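Local coordinates for protein 2-hydroxymethyl glutarate dehydrogenase (Eubacterium barkeri, PDB 3CKY) that catalyses the NADH-dependent reduction of 2-formylglutarate to (S)-2-hydroxymethylglutarate, a step in the fermentation of nicotinate, at residues A[85-97]-A[111-124]. Numbering follows the deposited sequence.
Sequences LSACKAGTVIVDM and VAAEKGIDYVDAPV
Y119 OH gives its hydrogen to D96 OD2 over 2.7 Å, reaching the oxygen from well above the carboxylate plane (48°) while that oxygen sits at the edge of the ring, in its plane. Carboxylate and ring stand 81° apart, nearly perpendicular. With chi1 at -165°, D96 CG is turned away from the backbone N, and this carries the carboxylate across to the hydroxyl end of the ring; its other oxygen, OD1, bonds S98 OG, so both carboxylate oxygens are engaged and the group's rotation is fixed. Further back along the ring, I94 CG2 comes within 3.6 Å of Y119 CE1, and V74 and M78 of helix 71-79 also touch the tyrosine. A phenylalanine in place of Y119 would probably leave D96 OD2 without its buried hydroxyl partner and the acid held less firmly. These side chains stand on one face of strands 93-96 and 118-121, neighbours in parallel register and the two strands of a right-handed beta-alpha-beta crossover, joined by helix 102-114, in the Rossmann-type NAD-binding domain. Their ladder runs from D118 N to T92 O through to A122 N to D96 O, and I94 N to D118 O, at 2.7 Å, is its shortest rung. On the sheet face opposite Y119, V93 and V95 meet V120, and V95 CG1 is pressed to 3.3 Å from A122 CB, tighter than ordinary contact. At the start of the strands G91 N bonds G116 O; G116 is the C' residue of the Schellman motif ending the helix. Next to it, I117 CD1 packs 3.5 Å from C88 CB and its CG2 lies against I94 CG1. At the far end one water bridges M97 O and V124 N, where P123 lies beside K174, the probable active-site lysine, whose NZ bonds V124 O.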
ATOM      1  N   LEU A  85     -25.134   7.859  30.273  1.00 68.46           N
ATOM      2  CA  LEU A  85     -26.384   7.239  29.813  1.00 68.33           C
ATOM      3  C   LEU A  85     -27.311   6.840  30.958  1.00 68.25           C
ATOM      4  O   LEU A  85     -28.515   7.100  30.901  1.00 68.28           O
ATOM      5  CB  LEU A  85     -26.088   6.020  28.922  1.00 68.31           C
ATOM      6  CG  LEU A  85     -26.073   6.199  27.389  1.00 68.47           C
ATOM      7  CD1 LEU A  85     -26.009   7.646  26.948  1.00 66.96           C
ATOM      8  CD2 LEU A  85     -24.940   5.393  26.759  1.00 68.22           C
ATOM      9  N   SER A  86     -26.754   6.225  31.999  1.00 68.04           N
ATOM     10  CA  SER A  86     -27.552   5.789  33.144  1.00 67.96           C
ATOM     11  C   SER A  86     -28.180   6.961  33.913  1.00 67.77           C
ATOM     12  O   SER A  86     -29.204   6.788  34.575  1.00 67.73           O
ATOM     13  CB  SER A  86     -26.712   4.927  34.097  1.00 68.02           C
ATOM     14  OG  SER A  86     -25.724   5.699  34.761  1.00 68.75           O
ATOM     15  N   ALA A  87     -27.569   8.143  33.820  1.00 67.42           N
ATOM     16  CA  ALA A  87     -28.034   9.327  34.551  1.00 67.19           C
ATOM     17  C   ALA A  87     -28.952  10.243  33.735  1.00 67.00           C
ATOM     18  O   ALA A  87     -29.486  11.209  34.273  1.00 67.03           O
ATOM     19  CB  ALA A  87     -26.842  10.121  35.064  1.00 67.00           C
ATOM     20  N   CYS A  88     -29.125   9.952  32.445  1.00 66.82           N
ATOM     21  CA  CYS A  88     -30.026  10.729  31.593  1.00 66.57           C
ATOM     22  C   CYS A  88     -31.471  10.301  31.786  1.00 66.47           C
ATOM     23  O   CYS A  88     -31.757   9.110  31.924  1.00 66.48           O
ATOM     24  CB  CYS A  88     -29.688  10.542  30.118  1.00 66.55           C
ATOM     25  SG  CYS A  88     -28.150  11.264  29.602  1.00 66.23           S
ATOM     26  N   LYS A  89     -32.374  11.280  31.776  1.00 66.26           N
ATOM     27  CA  LYS A  89     -33.803  11.008  31.693  1.00 66.02           C
ATOM     28  C   LYS A  89     -34.111  10.604  30.259  1.00 65.82           C
ATOM     29  O   LYS A  89     -33.394  10.987  29.330  1.00 65.43           O
ATOM     30  CB  LYS A  89     -34.614  12.248  32.089  1.00 66.14           C
ATOM     31  CG  LYS A  89     -36.139  12.089  32.034  1.00 66.32           C
ATOM     32  CD  LYS A  89     -36.683  11.011  32.992  1.00 66.39           C
ATOM     33  CE  LYS A  89     -36.515  11.408  34.453  1.00 66.62           C
ATOM     34  NZ  LYS A  89     -37.532  10.780  35.333  1.00 66.19           N
ATOM     35  N   ALA A  90     -35.157   9.805  30.083  1.00 65.53           N
ATOM     36  CA  ALA A  90     -35.604   9.410  28.750  1.00 65.49           C
ATOM     37  C   ALA A  90     -36.050  10.634  27.947  1.00 65.35           C
ATOM     38  O   ALA A  90     -36.604  11.582  28.501  1.00 65.23           O
ATOM     39  CB  ALA A  90     -36.730   8.393  28.849  1.00 65.31           C
ATOM     40  N   GLY A  91     -35.776  10.613  26.645  1.00 65.34           N
ATOM     41  CA  GLY A  91     -36.068  11.749  25.767  1.00 65.36           C
ATOM     42  C   GLY A  91     -34.933  12.756  25.677  1.00 65.34           C
ATOM     43  O   GLY A  91     -35.007  13.708  24.899  1.00 65.37           O
ATOM     44  N   THR A  92     -33.887  12.551  26.477  1.00 65.37           N
ATOM     45  CA  THR A  92     -32.702  13.391  26.434  1.00 65.37           C
ATOM     46  C   THR A  92     -31.955  13.070  25.150  1.00 65.36           C
ATOM     47  O   THR A  92     -31.935  11.918  24.708  1.00 65.45           O
ATOM     48  CB  THR A  92     -31.783  13.142  27.652  1.00 65.34           C
ATOM     49  OG1 THR A  92     -32.510  13.389  28.863  1.00 66.01           O
ATOM     50  CG2 THR A  92     -30.558  14.050  27.610  1.00 65.37           C
ATOM     51  N   VAL A  93     -31.363  14.095  24.545  1.00 65.30           N
ATOM     52  CA  VAL A  93     -30.554  13.926  23.341  1.00 65.27           C
ATOM     53  C   VAL A  93     -29.083  14.168  23.675  1.00 65.34           C
ATOM     54  O   VAL A  93     -28.745  15.192  24.271  1.00 65.39           O
ATOM     55  CB  VAL A  93     -30.972  14.909  22.224  1.00 65.38           C
ATOM     56  CG1 VAL A  93     -30.168  14.653  20.946  1.00 64.72           C
ATOM     57  CG2 VAL A  93     -32.472  14.813  21.945  1.00 65.02           C
ATOM     58  N   ILE A  94     -28.224  13.217  23.305  1.00 65.15           N
ATOM     59  CA  ILE A  94     -26.777  13.379  23.410  1.00 65.16           C
ATOM     60  C   ILE A  94     -26.246  13.779  22.041  1.00 64.99           C
ATOM     61  O   ILE A  94     -26.543  13.121  21.048  1.00 65.02           O
ATOM     62  CB  ILE A  94     -26.060  12.074  23.815  1.00 65.26           C
ATOM     63  CG1 ILE A  94     -26.720  11.420  25.040  1.00 65.92           C
ATOM     64  CG2 ILE A  94     -24.579  12.348  24.062  1.00 64.87           C
ATOM     65  CD1 ILE A  94     -26.696  12.262  26.305  1.00 66.88           C
ATOM     66  N   VAL A  95     -25.473  14.858  21.992  1.00 65.00           N
ATOM     67  CA  VAL A  95     -24.855  15.320  20.749  1.00 64.72           C
ATOM     68  C   VAL A  95     -23.353  15.124  20.847  1.00 64.72           C
ATOM     69  O   VAL A  95     -22.656  15.905  21.488  1.00 64.67           O
ATOM     70  CB  VAL A  95     -25.171  16.796  20.470  1.00 64.82           C
ATOM     71  CG1 VAL A  95     -24.512  17.229  19.167  1.00 64.19           C
ATOM     72  CG2 VAL A  95     -26.685  17.016  20.421  1.00 63.98           C
ATOM     73  N   ASP A  96     -22.877  14.051  20.217  1.00 64.69           N
ATOM     74  CA  ASP A  96     -21.479  13.650  20.271  1.00 64.47           C
ATOM     75  C   ASP A  96     -20.706  14.262  19.104  1.00 64.20           C
ATOM     76  O   ASP A  96     -20.919  13.913  17.948  1.00 63.98           O
ATOM     77  CB  ASP A  96     -21.374  12.123  20.240  1.00 64.47           C
ATOM     78  CG  ASP A  96     -20.003  11.613  20.654  1.00 64.99           C
ATOM     79  OD1 ASP A  96     -19.058  12.413  20.814  1.00 65.78           O
ATOM     80  OD2 ASP A  96     -19.874  10.386  20.822  1.00 66.13           O
ATOM     81  N   MET A  97     -19.807  15.183  19.421  1.00 64.02           N
ATOM     82  CA  MET A  97     -19.016  15.872  18.410  1.00 64.19           C
ATOM     83  C   MET A  97     -17.623  15.261  18.307  1.00 63.58           C
ATOM     84  O   MET A  97     -16.754  15.797  17.616  1.00 63.39           O
ATOM     85  CB  MET A  97     -18.917  17.359  18.753  1.00 64.20           C
ATOM     86  CG  MET A  97     -20.259  18.026  18.911  1.00 64.84           C
ATOM     87  SD  MET A  97     -20.099  19.741  19.399  1.00 66.30           S
ATOM     88  CE  MET A  97     -19.791  19.548  21.173  1.00 66.94           C
ATOM     89  N   VAL A 111     -27.282   1.375  22.536  1.00 64.92           N
ATOM     90  CA  VAL A 111     -27.357   1.297  23.996  1.00 65.04           C
ATOM     91  C   VAL A 111     -28.192   2.460  24.548  1.00 64.92           C
ATOM     92  O   VAL A 111     -28.968   2.282  25.491  1.00 64.91           O
ATOM     93  CB  VAL A 111     -25.951   1.252  24.689  1.00 65.08           C
ATOM     94  CG1 VAL A 111     -25.078   0.164  24.081  1.00 65.09           C
ATOM     95  CG2 VAL A 111     -25.248   2.587  24.622  1.00 65.45           C
ATOM     96  N   ALA A 112     -28.038   3.639  23.947  1.00 64.72           N
ATOM     97  CA  ALA A 112     -28.814   4.812  24.336  1.00 64.66           C
ATOM     98  C   ALA A 112     -30.311   4.601  24.079  1.00 64.49           C
ATOM     99  O   ALA A 112     -31.140   4.893  24.945  1.00 64.39           O
ATOM    100  CB  ALA A 112     -28.304   6.058  23.590  1.00 64.55           C
ATOM    101  N   ALA A 113     -30.638   4.079  22.897  1.00 64.38           N
ATOM    102  CA  ALA A 113     -32.028   3.871  22.473  1.00 64.47           C
ATOM    103  C   ALA A 113     -32.838   2.989  23.424  1.00 64.52           C
ATOM    104  O   ALA A 113     -34.021   3.253  23.653  1.00 64.58           O
ATOM    105  CB  ALA A 113     -32.070   3.291  21.060  1.00 64.16           C
ATOM    106  N   GLU A 114     -32.227   1.941  23.976  1.00 64.80           N
ATOM    107  CA  GLU A 114     -32.946   1.081  24.930  1.00 65.08           C
ATOM    108  C   GLU A 114     -33.283   1.810  26.242  1.00 65.05           C
ATOM    109  O   GLU A 114     -34.183   1.394  26.971  1.00 65.17           O
ATOM    110  CB  GLU A 114     -32.174  -0.213  25.220  1.00 65.24           C
ATOM    111  CG  GLU A 114     -30.746   0.004  25.706  1.00 65.62           C
ATOM    112  CD  GLU A 114     -30.153  -1.203  26.403  1.00 65.67           C
ATOM    113  OE1 GLU A 114     -30.882  -1.901  27.151  1.00 67.31           O
ATOM    114  OE2 GLU A 114     -28.941  -1.443  26.214  1.00 66.62           O
ATOM    115  N   LYS A 115     -32.557   2.891  26.531  1.00 65.06           N
ATOM    116  CA  LYS A 115     -32.844   3.757  27.679  1.00 65.07           C
ATOM    117  C   LYS A 115     -33.723   4.952  27.296  1.00 64.79           C
ATOM    118  O   LYS A 115     -33.938   5.859  28.104  1.00 64.71           O
ATOM    119  CB  LYS A 115     -31.538   4.269  28.292  1.00 65.28           C
ATOM    120  CG  LYS A 115     -30.602   3.174  28.782  1.00 65.84           C
ATOM    121  CD  LYS A 115     -29.315   3.756  29.352  1.00 65.77           C
ATOM    122  CE  LYS A 115     -28.672   2.811  30.363  1.00 66.50           C
ATOM    123  NZ  LYS A 115     -27.285   3.240  30.705  1.00 67.11           N
ATOM    124  N   GLY A 116     -34.217   4.961  26.061  1.00 64.54           N
ATOM    125  CA  GLY A 116     -35.038   6.063  25.566  1.00 64.47           C
ATOM    126  C   GLY A 116     -34.252   7.339  25.304  1.00 64.42           C
ATOM    127  O   GLY A 116     -34.835   8.422  25.220  1.00 64.56           O
ATOM    128  N   ILE A 117     -32.934   7.214  25.165  1.00 64.24           N
ATOM    129  CA  ILE A 117     -32.061   8.362  24.940  1.00 64.27           C
ATOM    130  C   ILE A 117     -31.683   8.434  23.462  1.00 64.20           C
ATOM    131  O   ILE A 117     -31.297   7.428  22.864  1.00 64.16           O
ATOM    132  CB  ILE A 117     -30.768   8.260  25.782  1.00 64.27           C
ATOM    133  CG1 ILE A 117     -31.104   8.177  27.276  1.00 64.36           C
ATOM    134  CG2 ILE A 117     -29.843   9.452  25.493  1.00 64.04           C
ATOM    135  CD1 ILE A 117     -29.968   7.652  28.120  1.00 64.20           C
ATOM    136  N   ASP A 118     -31.800   9.620  22.876  1.00 64.09           N
ATOM    137  CA  ASP A 118     -31.388   9.827  21.489  1.00 64.15           C
ATOM    138  C   ASP A 118     -29.906  10.187  21.446  1.00 64.04           C
ATOM    139  O   ASP A 118     -29.457  11.060  22.184  1.00 64.19           O
ATOM    140  CB  ASP A 118     -32.219  10.932  20.834  1.00 64.23           C
ATOM    141  CG  ASP A 118     -33.668  10.543  20.659  1.00 64.42           C
ATOM    142  OD1 ASP A 118     -33.920   9.413  20.192  1.00 65.38           O
ATOM    143  OD2 ASP A 118     -34.558  11.365  20.982  1.00 65.41           O
ATOM    144  N   TYR A 119     -29.155   9.500  20.592  1.00 63.89           N
ATOM    145  CA  TYR A 119     -27.717   9.705  20.477  1.00 63.81           C
ATOM    146  C   TYR A 119     -27.363  10.125  19.047  1.00 63.76           C
ATOM    147  O   TYR A 119     -27.600   9.371  18.099  1.00 63.65           O
ATOM    148  CB  TYR A 119     -26.970   8.419  20.846  1.00 63.69           C
ATOM    149  CG  TYR A 119     -25.544   8.660  21.284  1.00 63.71           C
ATOM    150  CD1 TYR A 119     -25.214   8.705  22.636  1.00 63.29           C
ATOM    151  CD2 TYR A 119     -24.525   8.859  20.348  1.00 63.19           C
ATOM    152  CE1 TYR A 119     -23.913   8.936  23.055  1.00 63.77           C
ATOM    153  CE2 TYR A 119     -23.205   9.085  20.760  1.00 63.48           C
ATOM    154  CZ  TYR A 119     -22.909   9.125  22.118  1.00 63.87           C
ATOM    155  OH  TYR A 119     -21.621   9.340  22.555  1.00 64.01           O
ATOM    156  N   VAL A 120     -26.802  11.323  18.888  1.00 63.64           N
ATOM    157  CA  VAL A 120     -26.552  11.865  17.551  1.00 63.67           C
ATOM    158  C   VAL A 120     -25.099  12.278  17.379  1.00 63.43           C
ATOM    159  O   VAL A 120     -24.501  12.904  18.258  1.00 63.17           O
ATOM    160  CB  VAL A 120     -27.501  13.066  17.210  1.00 63.99           C
ATOM    161  CG1 VAL A 120     -28.849  12.909  17.900  1.00 62.87           C
ATOM    162  CG2 VAL A 120     -26.872  14.398  17.580  1.00 64.90           C
ATOM    163  N   ASP A 121     -24.524  11.895  16.245  1.00 63.51           N
ATOM    164  CA  ASP A 121     -23.197  12.366  15.878  1.00 63.40           C
ATOM    165  C   ASP A 121     -23.359  13.723  15.218  1.00 63.29           C
ATOM    166  O   ASP A 121     -24.155  13.873  14.293  1.00 63.04           O
ATOM    167  CB  ASP A 121     -22.455  11.388  14.955  1.00 63.44           C
ATOM    168  CG  ASP A 121     -23.256  10.999  13.720  1.00 63.13           C
ATOM    169  OD1 ASP A 121     -24.409  10.552  13.895  1.00 64.57           O
ATOM    170  OD2 ASP A 121     -22.732  11.115  12.594  1.00 60.52           O
ATOM    171  N   ALA A 122     -22.626  14.711  15.722  1.00 63.38           N
ATOM    172  CA  ALA A 122     -22.665  16.072  15.169  1.00 63.56           C
ATOM    173  C   ALA A 122     -21.264  16.689  15.162  1.00 63.51           C
ATOM    174  O   ALA A 122     -21.024  17.728  15.772  1.00 63.59           O
ATOM    175  CB  ALA A 122     -23.631  16.944  15.957  1.00 63.34           C
ATOM    176  N   PRO A 123     -20.327  16.048  14.464  1.00 63.56           N
ATOM    177  CA  PRO A 123     -19.001  16.642  14.360  1.00 63.74           C
ATOM    178  C   PRO A 123     -19.052  18.005  13.651  1.00 63.87           C
ATOM    179  O   PRO A 123     -19.945  18.264  12.828  1.00 63.51           O
ATOM    180  CB  PRO A 123     -18.226  15.626  13.529  1.00 63.76           C
ATOM    181  CG  PRO A 123     -19.264  14.863  12.798  1.00 63.55           C
ATOM    182  CD  PRO A 123     -20.427  14.790  13.713  1.00 63.55           C
ATOM    183  N   VAL A 124     -18.110  18.870  13.998  1.00 64.03           N
ATOM    184  CA  VAL A 124     -18.120  20.235  13.519  1.00 64.28           C
ATOM    185  C   VAL A 124     -16.826  20.573  12.786  1.00 64.66           C
ATOM    186  O   VAL A 124     -15.806  19.895  12.962  1.00 64.83           O
ATOM    187  CB  VAL A 124     -18.288  21.225  14.683  1.00 64.39           C
ATOM    188  CG1 VAL A 124     -19.502  20.858  15.525  1.00 63.48           C
ATOM    189  CG2 VAL A 124     -17.016  21.269  15.529  1.00 64.14           C
TER
HETATM  190  O   HOH W   1     -16.243  17.955  16.157  1.00 42.48           O